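PDB 2XPI: anaphase-promoting complex subunit CUT9 from Schizosaccharomyces pombe, which serves in the anaphase-promoting complex (APC/C), the cell cycle-regulated ubiquitin ligase that controls progression through mitosis and G1. Local coordinates for residues Leu271-Met276 and Arg289-Tyr294; Ser466-Phe471 and Pro475-Glu480; Tyr337-Tyr342 and Asp367-Lys372. All blocks are in the same frame, centred on the assembly; numbering follows the deposited sequence.

In the fold
Three contacts sample the chain of helical hairpins that makes up this TPR protein. From the N terminus, contact 1 comes first: its segments are joined by 12 residues, and it closes the hairpin of helices 268-276 and 285-296 within TPR 6. Contact 3 follows, returning the loop and turn at 337-342 to the end of helix 355-368 across 24 mostly helical residues, so that the connections before and after the TPR 8 hairpin meet. Contact 2 comes last and bridges a three-residue connection between TPR 11 and TPR 12. The contacts run in series, without nesting or crossing. None touches another, their centres being 27 to 32 Å apart, so each ties its own portion of the superhelix.

Contact 1 (Leu271-Met276 and Arg289-Tyr294)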
loop_
_atom_site.group_PDB
_atom_site.type_symbol
_atom_site.label_atom_id
_atom_site.label_comp_id
_atom_site.label_asym_id
_atom_site.label_seq_id
_atom_site.Cartn_x
_atom_site.Cartn_y
_atom_site.Cartn_z
ATOM N N LEU A 271 -1.647 -19.665 26.785
ATOM C CA LEU A 271 -2.390 -19.147 25.651
ATOM C C LEU A 271 -3.872 -19.000 26.002
ATOM O O LEU A 271 -4.475 -17.978 25.715
ATOM C CB LEU A 271 -2.206 -20.032 24.418
ATOM C CG LEU A 271 -3.017 -19.646 23.182
ATOM C CD1 LEU A 271 -2.669 -18.229 22.677
ATOM C CD2 LEU A 271 -2.855 -20.692 22.087
ATOM N N ARG A 272 -4.454 -20.008 26.636
ATOM C CA ARG A 272 -5.853 -19.924 27.040
ATOM C C ARG A 272 -6.143 -18.696 27.901
ATOM O O ARG A 272 -7.163 -18.045 27.703
ATOM C CB ARG A 272 -6.303 -21.193 27.762
ATOM C CG ARG A 272 -7.705 -21.113 28.305
ATOM C CD ARG A 272 -8.270 -22.490 28.572
ATOM N NE ARG A 272 -7.244 -23.395 29.075
ATOM C CZ ARG A 272 -6.798 -23.376 30.326
ATOM N NH1 ARG A 272 -7.314 -22.494 31.187
ATOM N NH2 ARG A 272 -5.847 -24.227 30.714
ATOM N N SER A 273 -5.252 -18.375 28.842
ATOM C CA SER A 273 -5.424 -17.179 29.681
ATOM C C SER A 273 -5.356 -15.902 28.841
ATOM O O SER A 273 -6.090 -14.949 29.084
ATOM C CB SER A 273 -4.378 -17.108 30.809
ATOM O OG SER A 273 -4.322 -18.291 31.603
ATOM N N LEU A 274 -4.459 -15.868 27.863
ATOM C CA LEU A 274 -4.387 -14.729 26.951
ATOM C C LEU A 274 -5.717 -14.511 26.256
ATOM O O LEU A 274 -6.184 -13.384 26.152
ATOM C CB LEU A 274 -3.302 -14.946 25.892
ATOM C CG LEU A 274 -1.962 -14.211 25.979
ATOM C CD1 LEU A 274 -1.535 -13.949 27.398
ATOM C CD2 LEU A 274 -0.905 -15.002 25.235
ATOM N N TYR A 275 -6.325 -15.590 25.770
ATOM C CA TYR A 275 -7.598 -15.482 25.052
ATOM C C TYR A 275 -8.729 -15.005 25.965
ATOM O O TYR A 275 -9.492 -14.114 25.615
ATOM C CB TYR A 275 -7.944 -16.814 24.371
ATOM C CG TYR A 275 -7.163 -17.029 23.094
ATOM C CD1 TYR A 275 -7.372 -18.142 22.294
ATOM C CD2 TYR A 275 -6.218 -16.097 22.689
ATOM C CE1 TYR A 275 -6.669 -18.313 21.123
ATOM C CE2 TYR A 275 -5.506 -16.267 21.540
ATOM C CZ TYR A 275 -5.732 -17.375 20.754
ATOM O OH TYR A 275 -5.000 -17.513 19.597
ATOM N N MET A 276 -8.819 -15.589 27.149
ATOM C CA MET A 276 -9.820 -15.183 28.115
ATOM C C MET A 276 -9.757 -13.680 28.423
ATOM O O MET A 276 -10.773 -13.066 28.724
ATOM C CB MET A 276 -9.727 -16.049 29.377
ATOM C CG MET A 276 -10.196 -17.497 29.134
ATOM S SD MET A 276 -9.918 -18.640 30.511
ATOM C CE MET A 276 -9.342 -17.432 31.668
ATOM N N ARG A 289 -10.247 -14.576 36.800
ATOM C CA ARG A 289 -9.422 -14.022 37.871
ATOM C C ARG A 289 -8.147 -14.818 38.082
ATOM O O ARG A 289 -7.158 -14.285 38.575
ATOM C CB ARG A 289 -10.191 -13.940 39.191
ATOM C CG ARG A 289 -10.481 -15.297 39.834
ATOM C CD ARG A 289 -10.854 -15.173 41.317
ATOM N NE ARG A 289 -11.354 -16.430 41.876
ATOM C CZ ARG A 289 -10.644 -17.553 41.972
ATOM N NH1 ARG A 289 -9.392 -17.594 41.535
ATOM N NH2 ARG A 289 -11.191 -18.644 42.499
ATOM N N ARG A 290 -8.170 -16.098 37.725
ATOM C CA ARG A 290 -6.971 -16.914 37.832
ATOM C C ARG A 290 -6.115 -16.786 36.582
ATOM O O ARG A 290 -4.900 -16.956 36.630
ATOM C CB ARG A 290 -7.318 -18.375 38.098
ATOM C CG ARG A 290 -8.440 -18.912 37.250
ATOM C CD ARG A 290 -8.557 -20.409 37.449
ATOM N NE ARG A 290 -9.875 -20.898 37.071
ATOM C CZ ARG A 290 -10.968 -20.737 37.810
ATOM N NH1 ARG A 290 -10.902 -20.091 38.971
ATOM N NH2 ARG A 290 -12.129 -21.218 37.389
ATOM N N ALA A 291 -6.767 -16.490 35.463
ATOM C CA ALA A 291 -6.076 -16.211 34.219
ATOM C C ALA A 291 -5.299 -14.933 34.390
ATOM O O ALA A 291 -4.157 -14.821 33.946
ATOM C CB ALA A 291 -7.061 -16.051 33.102
ATOM N N GLU A 292 -5.938 -13.964 35.033
ATOM C CA GLU A 292 -5.325 -12.674 35.295
ATOM C C GLU A 292 -4.222 -12.825 36.350
ATOM O O GLU A 292 -3.226 -12.097 36.338
ATOM C CB GLU A 292 -6.389 -11.665 35.740
ATOM C CG GLU A 292 -5.949 -10.201 35.700
ATOM C CD GLU A 292 -4.963 -9.839 36.819
ATOM O OE1 GLU A 292 -5.185 -10.252 37.986
ATOM O OE2 GLU A 292 -3.964 -9.139 36.531
ATOM N N ASP A 293 -4.388 -13.784 37.254
ATOM C CA ASP A 293 -3.367 -14.005 38.256
ATOM C C ASP A 293 -2.170 -14.754 37.679
ATOM O O ASP A 293 -1.016 -14.354 37.866
ATOM C CB ASP A 293 -3.936 -14.745 39.458
ATOM C CG ASP A 293 -3.585 -14.064 40.759
ATOM O OD1 ASP A 293 -3.490 -12.813 40.753
ATOM O OD2 ASP A 293 -3.396 -14.768 41.778
ATOM N N TYR A 294 -2.456 -15.842 36.974
ATOM C CA TYR A 294 -1.426 -16.605 36.297
ATOM C C TYR A 294 -0.539 -15.699 35.440
ATOM O O TYR A 294 0.686 -15.771 35.525
ATOM C CB TYR A 294 -2.062 -17.690 35.443
ATOM C CG TYR A 294 -1.075 -18.554 34.714
ATOM C CD1 TYR A 294 -0.108 -19.278 35.405
ATOM C CD2 TYR A 294 -1.109 -18.661 33.332
ATOM C CE1 TYR A 294 0.800 -20.091 34.730
ATOM C CE2 TYR A 294 -0.217 -19.458 32.654
ATOM C CZ TYR A 294 0.736 -20.171 33.352
ATOM O OH TYR A 294 1.621 -20.967 32.663
#
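With OG set anti to its own carbonyl carbon (chi1 -53°), Ser273 places its hydroxyl near Tyr294 and Ala291 CA, while Tyr294 holds CG anti to the backbone N (chi1 -179°), a torsion that brings ring atom CD2 near the serine hydroxyl. The two segments belong to the two helices of TPR 6, a helical hairpin whose members are splayed here: the short axes make an angle of 119° and come within 9.0 Å. The CA atoms of Ser273 and Ala291 are 4.7 Å apart, a close approach consistent with two small side chains. Both CB atoms point across the interface, and this direction, set by the backbone, lets Ser273 CB meet Ala291 CB at 3.7 Å. Met276 also points its CB toward the other helix, but its contact with Ala291 is doubtful in the model. No hydrogen bond spans the segments; instead Ser273 OG bonds to Ala269 O, one turn earlier, which satisfies the buried hydroxyl. The second subunit packs its Trp90 on Leu271 and its Arg83 on Tyr294, in keeping with homodimerization through TPR repeats 1-7. At the edge of the contact, Ser273 OG approaches Tyr294 CD2 obliquely at 3.7 Å.

Contact 2 (Ser466-Phe471 and Pro475-Glu480); sequences SSYALF and PLLLNE
Helices 466-470 and 475-480 run roughly antiparallel, their axes 10.7 Å apart at closest and inclined at 144°, and the nearest CA atoms, those of Tyr468 and Leu477, are 7.4 Å apart. That spacing leaves room for a large side chain, and Leu477 supplies it. Its CG stands anti to the backbone N (chi1 170°), which carries both methyls to the facing helix. Leu477 CD1 meets Ser467 OG at 3.7 Å; the hydroxyl itself is bonded to Tyr463 O one turn back. The other branch, Leu477 CD2, lies 3.7 Å from Tyr468 CA and close to Phe471 O, the carbonyl of the first residue to leave helical geometry. The same methyl sits at the edge of the Tyr468 ring, near its plane; Tyr468 CD2 and Leu477 CD2 are 3.9 Å apart, and the side chains cross at about a right angle. Farther out, Leu478 CD2 reaches Tyr468 CE2 at 4.2 Å, a looser apolar touch. A chain of another protein bonds Glu480 OE1, consistent with the Hcn1 binding by TPR repeats 10-13. The arrangement is the junction between successive tetratricopeptide repeats, the last helix of TPR 11 against the first of TPR 12.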
loop_
_atom_site.group_PDB
_atom_site.type_symbol
_atom_site.label_atom_id
_atom_site.label_comp_id
_atom_site.label_asym_id
_atom_site.label_seq_id
_atom_site.Cartn_x
_atom_site.Cartn_y
_atom_site.Cartn_z
ATOM N N SER A 466 -33.730 -7.098 32.497
ATOM C CA SER A 466 -32.690 -7.680 31.669
ATOM C C SER A 466 -31.280 -7.197 32.016
ATOM O O SER A 466 -30.424 -8.041 32.231
ATOM C CB SER A 466 -33.002 -7.504 30.185
ATOM O OG SER A 466 -34.063 -8.361 29.794
ATOM N N SER A 467 -31.011 -5.884 32.091
ATOM C CA SER A 467 -29.664 -5.482 32.524
ATOM C C SER A 467 -29.357 -6.012 33.908
ATOM O O SER A 467 -28.251 -6.492 34.172
ATOM C CB SER A 467 -29.382 -3.972 32.479
ATOM O OG SER A 467 -30.533 -3.223 32.171
ATOM N N TYR A 468 -30.330 -5.921 34.802
ATOM C CA TYR A 468 -30.090 -6.336 36.177
ATOM C C TYR A 468 -29.671 -7.815 36.245
ATOM O O TYR A 468 -28.852 -8.190 37.077
ATOM C CB TYR A 468 -31.331 -6.083 37.032
ATOM C CG TYR A 468 -31.125 -6.307 38.508
ATOM C CD1 TYR A 468 -31.532 -7.495 39.119
ATOM C CD2 TYR A 468 -30.530 -5.323 39.299
ATOM C CE1 TYR A 468 -31.348 -7.700 40.487
ATOM C CE2 TYR A 468 -30.344 -5.510 40.655
ATOM C CZ TYR A 468 -30.754 -6.701 41.251
ATOM O OH TYR A 468 -30.552 -6.878 42.607
ATOM N N ALA A 469 -30.224 -8.655 35.378
ATOM C CA ALA A 469 -29.852 -10.069 35.408
ATOM C C ALA A 469 -28.381 -10.267 35.011
ATOM O O ALA A 469 -27.699 -11.136 35.553
ATOM C CB ALA A 469 -30.778 -10.905 34.528
ATOM N N LEU A 470 -27.914 -9.445 34.073
ATOM C CA LEU A 470 -26.519 -9.377 33.634
ATOM C C LEU A 470 -25.544 -8.753 34.666
ATOM O O LEU A 470 -24.426 -9.231 34.853
ATOM C CB LEU A 470 -26.453 -8.550 32.342
ATOM C CG LEU A 470 -26.345 -9.203 30.955
ATOM C CD1 LEU A 470 -26.584 -10.714 30.948
ATOM C CD2 LEU A 470 -27.243 -8.496 29.952
ATOM N N PHE A 471 -25.938 -7.662 35.309
ATOM C CA PHE A 471 -25.045 -7.021 36.268
ATOM C C PHE A 471 -25.877 -6.163 37.214
ATOM O O PHE A 471 -26.647 -5.309 36.773
ATOM C CB PHE A 471 -23.941 -6.212 35.542
ATOM C CG PHE A 471 -22.982 -5.480 36.468
ATOM C CD1 PHE A 471 -22.036 -6.177 37.208
ATOM C CD2 PHE A 471 -23.025 -4.099 36.573
ATOM C CE1 PHE A 471 -21.161 -5.520 38.067
ATOM C CE2 PHE A 471 -22.152 -3.412 37.434
ATOM C CZ PHE A 471 -21.216 -4.128 38.186
ATOM N N PRO A 475 -24.990 1.958 39.844
ATOM C CA PRO A 475 -25.862 2.938 40.511
ATOM C C PRO A 475 -26.952 3.463 39.586
ATOM O O PRO A 475 -28.041 3.785 40.049
ATOM C CB PRO A 475 -24.916 4.098 40.838
ATOM C CG PRO A 475 -23.546 3.574 40.684
ATOM C CD PRO A 475 -23.600 2.427 39.731
ATOM N N LEU A 476 -26.638 3.562 38.293
ATOM C CA LEU A 476 -27.519 4.150 37.281
ATOM C C LEU A 476 -28.727 3.258 37.036
ATOM O O LEU A 476 -29.819 3.732 36.730
ATOM C CB LEU A 476 -26.750 4.291 35.976
ATOM C CG LEU A 476 -27.137 5.389 34.984
ATOM C CD1 LEU A 476 -26.781 4.958 33.537
ATOM C CD2 LEU A 476 -28.611 5.779 35.105
ATOM N N LEU A 477 -28.508 1.959 37.162
ATOM C CA LEU A 477 -29.524 0.965 36.921
ATOM C C LEU A 477 -30.487 0.922 38.084
ATOM O O LEU A 477 -31.690 0.762 37.891
ATOM C CB LEU A 477 -28.858 -0.398 36.775
ATOM C CG LEU A 477 -29.759 -1.626 36.747
ATOM C CD1 LEU A 477 -30.624 -1.637 35.506
ATOM C CD2 LEU A 477 -28.888 -2.851 36.798
ATOM N N LEU A 478 -29.955 1.050 39.302
ATOM C CA LEU A 478 -30.794 1.060 40.501
ATOM C C LEU A 478 -31.633 2.323 40.531
ATOM O O LEU A 478 -32.790 2.305 40.927
ATOM C CB LEU A 478 -29.954 0.927 41.770
ATOM C CG LEU A 478 -29.206 -0.405 41.903
ATOM C CD1 LEU A 478 -28.268 -0.373 43.090
ATOM C CD2 LEU A 478 -30.174 -1.574 42.015
ATOM N N ASN A 479 -31.051 3.427 40.097
ATOM C CA ASN A 479 -31.847 4.624 39.927
ATOM C C ASN A 479 -33.001 4.393 38.955
ATOM O O ASN A 479 -34.129 4.724 39.248
ATOM C CB ASN A 479 -31.003 5.820 39.481
ATOM C CG ASN A 479 -31.844 7.067 39.289
ATOM O OD1 ASN A 479 -32.409 7.288 38.223
ATOM N ND2 ASN A 479 -31.966 7.861 40.333
ATOM N N GLU A 480 -32.718 3.806 37.800
ATOM C CA GLU A 480 -33.760 3.587 36.801
ATOM C C GLU A 480 -34.842 2.603 37.271
ATOM O O GLU A 480 -36.021 2.794 37.000
ATOM C CB GLU A 480 -33.153 3.151 35.467
ATOM C CG GLU A 480 -32.092 4.097 34.941
ATOM C CD GLU A 480 -32.590 5.532 34.788
ATOM O OE1 GLU A 480 -33.701 5.719 34.250
ATOM O OE2 GLU A 480 -31.871 6.479 35.200
#

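Contact 3 (Tyr337-Tyr342 and Asp367-Lys372); sequences YNLDVY and DRHPEK
A type I beta turn lies in each segment, Leu339 to Tyr342 and His369 to Lys372, and the backbones stay well apart: the CA atoms of Leu339 and Lys372 are 9.4 Å from each other, and those of Tyr337 and Arg368 10.0 Å. Side chains therefore bridge the gap. Leu339 and His369 come from opposite directions, and the leucine methyl lands over the imidazole, Leu339 CD2 lying 3.9 Å from the centroid of the His369 ring and 8° off its normal. This is a CH-pi contact centred on one face. His369 presents that face with CG anti to the carbonyl carbon (chi1 -59°), and Glu371 OE2 lies in plane at the ring edge. The aliphatic part of Lys372 adds to the same leucine, Lys372 CG to Leu339 CD2 being 4.3 Å. At the other end, Arg368 bends at chi3 to bring NH1 obliquely to the Tyr337 ring, 3.7 Å from Tyr337 CE1, with ring and guanidinium planes 46° apart. A long, weak ion pair links Arg368 NE to Asp364. Tyr337 also packs on Cys138 of the second subunit, and its side chain is about 4 Å from a bound gold(I) cyanide ion. Each turn leads into the next helix, 342-352 or 373-385, so the contact joins the two inter-helix connections that flank the hairpin of TPR 8 in this tetratricopeptide superhelix.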
loop_
_atom_site.group_PDB
_atom_site.type_symbol
_atom_site.label_atom_id
_atom_site.label_comp_id
_atom_site.label_asym_id
_atom_site.label_seq_id
_atom_site.Cartn_x
_atom_site.Cartn_y
_atom_site.Cartn_z
ATOM N N TYR A 337 1.255 4.536 20.532
ATOM C CA TYR A 337 0.549 4.168 19.307
ATOM C C TYR A 337 -0.437 3.050 19.556
ATOM O O TYR A 337 -0.943 2.446 18.613
ATOM C CB TYR A 337 1.516 3.751 18.197
ATOM C CG TYR A 337 2.436 4.849 17.749
ATOM C CD1 TYR A 337 2.191 5.540 16.576
ATOM C CD2 TYR A 337 3.552 5.202 18.505
ATOM C CE1 TYR A 337 3.037 6.549 16.154
ATOM C CE2 TYR A 337 4.401 6.208 18.096
ATOM C CZ TYR A 337 4.135 6.881 16.913
ATOM O OH TYR A 337 4.967 7.892 16.487
ATOM N N ASN A 338 -0.705 2.750 20.819
ATOM C CA ASN A 338 -1.784 1.822 21.104
ATOM C C ASN A 338 -3.159 2.508 20.984
ATOM O O ASN A 338 -3.426 3.522 21.635
ATOM C CB ASN A 338 -1.616 1.155 22.460
ATOM C CG ASN A 338 -2.706 0.151 22.723
ATOM O OD1 ASN A 338 -3.853 0.363 22.324
ATOM N ND2 ASN A 338 -2.369 -0.945 23.375
ATOM N N LEU A 339 -4.017 1.952 20.139
ATOM C CA LEU A 339 -5.274 2.601 19.801
ATOM C C LEU A 339 -6.481 1.978 20.498
ATOM O O LEU A 339 -7.511 2.635 20.682
ATOM C CB LEU A 339 -5.471 2.592 18.287
ATOM C CG LEU A 339 -5.317 3.965 17.631
ATOM C CD1 LEU A 339 -4.378 4.833 18.460
ATOM C CD2 LEU A 339 -4.849 3.845 16.192
ATOM N N ASP A 340 -6.348 0.718 20.894
ATOM C CA ASP A 340 -7.417 0.005 21.581
ATOM C C ASP A 340 -7.710 0.620 22.934
ATOM O O ASP A 340 -8.740 0.359 23.537
ATOM C CB ASP A 340 -7.020 -1.446 21.810
ATOM C CG ASP A 340 -6.806 -2.213 20.516
ATOM O OD1 ASP A 340 -5.977 -3.152 20.555
ATOM O OD2 ASP A 340 -7.460 -1.896 19.483
ATOM N N VAL A 341 -6.783 1.420 23.433
ATOM C CA VAL A 341 -6.937 1.954 24.764
ATOM C C VAL A 341 -7.932 3.109 24.765
ATOM O O VAL A 341 -8.478 3.465 25.813
ATOM C CB VAL A 341 -5.597 2.427 25.337
ATOM C CG1 VAL A 341 -5.261 3.799 24.806
ATOM C CG2 VAL A 341 -5.686 2.479 26.830
ATOM N N TYR A 342 -8.189 3.681 23.597
ATOM C CA TYR A 342 -8.951 4.930 23.547
ATOM C C TYR A 342 -10.427 4.918 24.004
ATOM O O TYR A 342 -10.843 5.802 24.742
ATOM C CB TYR A 342 -8.761 5.657 22.212
ATOM C CG TYR A 342 -7.472 6.431 22.178
ATOM C CD1 TYR A 342 -7.319 7.552 22.953
ATOM C CD2 TYR A 342 -6.399 6.025 21.397
ATOM C CE1 TYR A 342 -6.147 8.265 22.951
ATOM C CE2 TYR A 342 -5.216 6.729 21.390
ATOM C CZ TYR A 342 -5.103 7.852 22.166
ATOM O OH TYR A 342 -3.944 8.591 22.187
ATOM N N ASP A 367 -4.877 14.407 13.426
ATOM C CA ASP A 367 -3.639 14.714 12.728
ATOM C C ASP A 367 -2.940 13.458 12.220
ATOM O O ASP A 367 -2.469 13.432 11.091
ATOM C CB ASP A 367 -2.679 15.527 13.593
ATOM C CG ASP A 367 -1.452 15.981 12.815
ATOM O OD1 ASP A 367 -0.351 16.060 13.410
ATOM O OD2 ASP A 367 -1.587 16.247 11.594
ATOM N N ARG A 368 -2.880 12.417 13.045
ATOM C CA ARG A 368 -2.084 11.234 12.705
ATOM C C ARG A 368 -2.908 10.016 12.280
ATOM O O ARG A 368 -2.389 9.120 11.623
ATOM C CB ARG A 368 -1.143 10.864 13.854
ATOM C CG ARG A 368 -1.845 10.287 15.059
ATOM C CD ARG A 368 -0.919 10.210 16.260
ATOM N NE ARG A 368 0.042 11.306 16.249
ATOM C CZ ARG A 368 1.341 11.155 16.502
ATOM N NH1 ARG A 368 1.826 9.950 16.802
ATOM N NH2 ARG A 368 2.161 12.203 16.461
ATOM N N HIS A 369 -4.187 9.978 12.650
ATOM C CA HIS A 369 -5.050 8.863 12.264
ATOM C C HIS A 369 -6.407 9.326 11.733
ATOM O O HIS A 369 -7.443 8.963 12.273
ATOM C CB HIS A 369 -5.283 7.921 13.440
ATOM C CG HIS A 369 -4.034 7.321 14.002
ATOM N ND1 HIS A 369 -3.252 6.428 13.297
ATOM C CD2 HIS A 369 -3.447 7.461 15.216
ATOM C CE1 HIS A 369 -2.234 6.053 14.051
ATOM N NE2 HIS A 369 -2.328 6.664 15.220
ATOM N N PRO A 370 -6.411 10.106 10.654
ATOM C CA PRO A 370 -7.701 10.583 10.151
ATOM C C PRO A 370 -8.514 9.434 9.561
ATOM O O PRO A 370 -9.709 9.552 9.323
ATOM C CB PRO A 370 -7.303 11.560 9.034
ATOM C CG PRO A 370 -5.795 11.726 9.140
ATOM C CD PRO A 370 -5.292 10.489 9.778
ATOM N N GLU A 371 -7.867 8.314 9.316
ATOM C CA GLU A 371 -8.528 7.226 8.612
ATOM C C GLU A 371 -9.062 6.167 9.570
ATOM O O GLU A 371 -9.608 5.155 9.134
ATOM C CB GLU A 371 -7.577 6.600 7.575
ATOM C CG GLU A 371 -6.528 5.633 8.149
ATOM C CD GLU A 371 -5.467 6.313 9.031
ATOM O OE1 GLU A 371 -5.292 7.551 8.925
ATOM O OE2 GLU A 371 -4.803 5.599 9.829
ATOM N N LYS A 372 -8.898 6.402 10.871
ATOM C CA LYS A 372 -9.364 5.472 11.895
ATOM C C LYS A 372 -10.647 5.980 12.531
ATOM O O LYS A 372 -10.739 7.156 12.878
ATOM C CB LYS A 372 -8.316 5.303 13.000
ATOM C CG LYS A 372 -6.939 4.837 12.549
ATOM C CD LYS A 372 -6.998 3.512 11.809
ATOM C CE LYS A 372 -7.423 2.374 12.728
ATOM N NZ LYS A 372 -7.777 1.124 11.971
#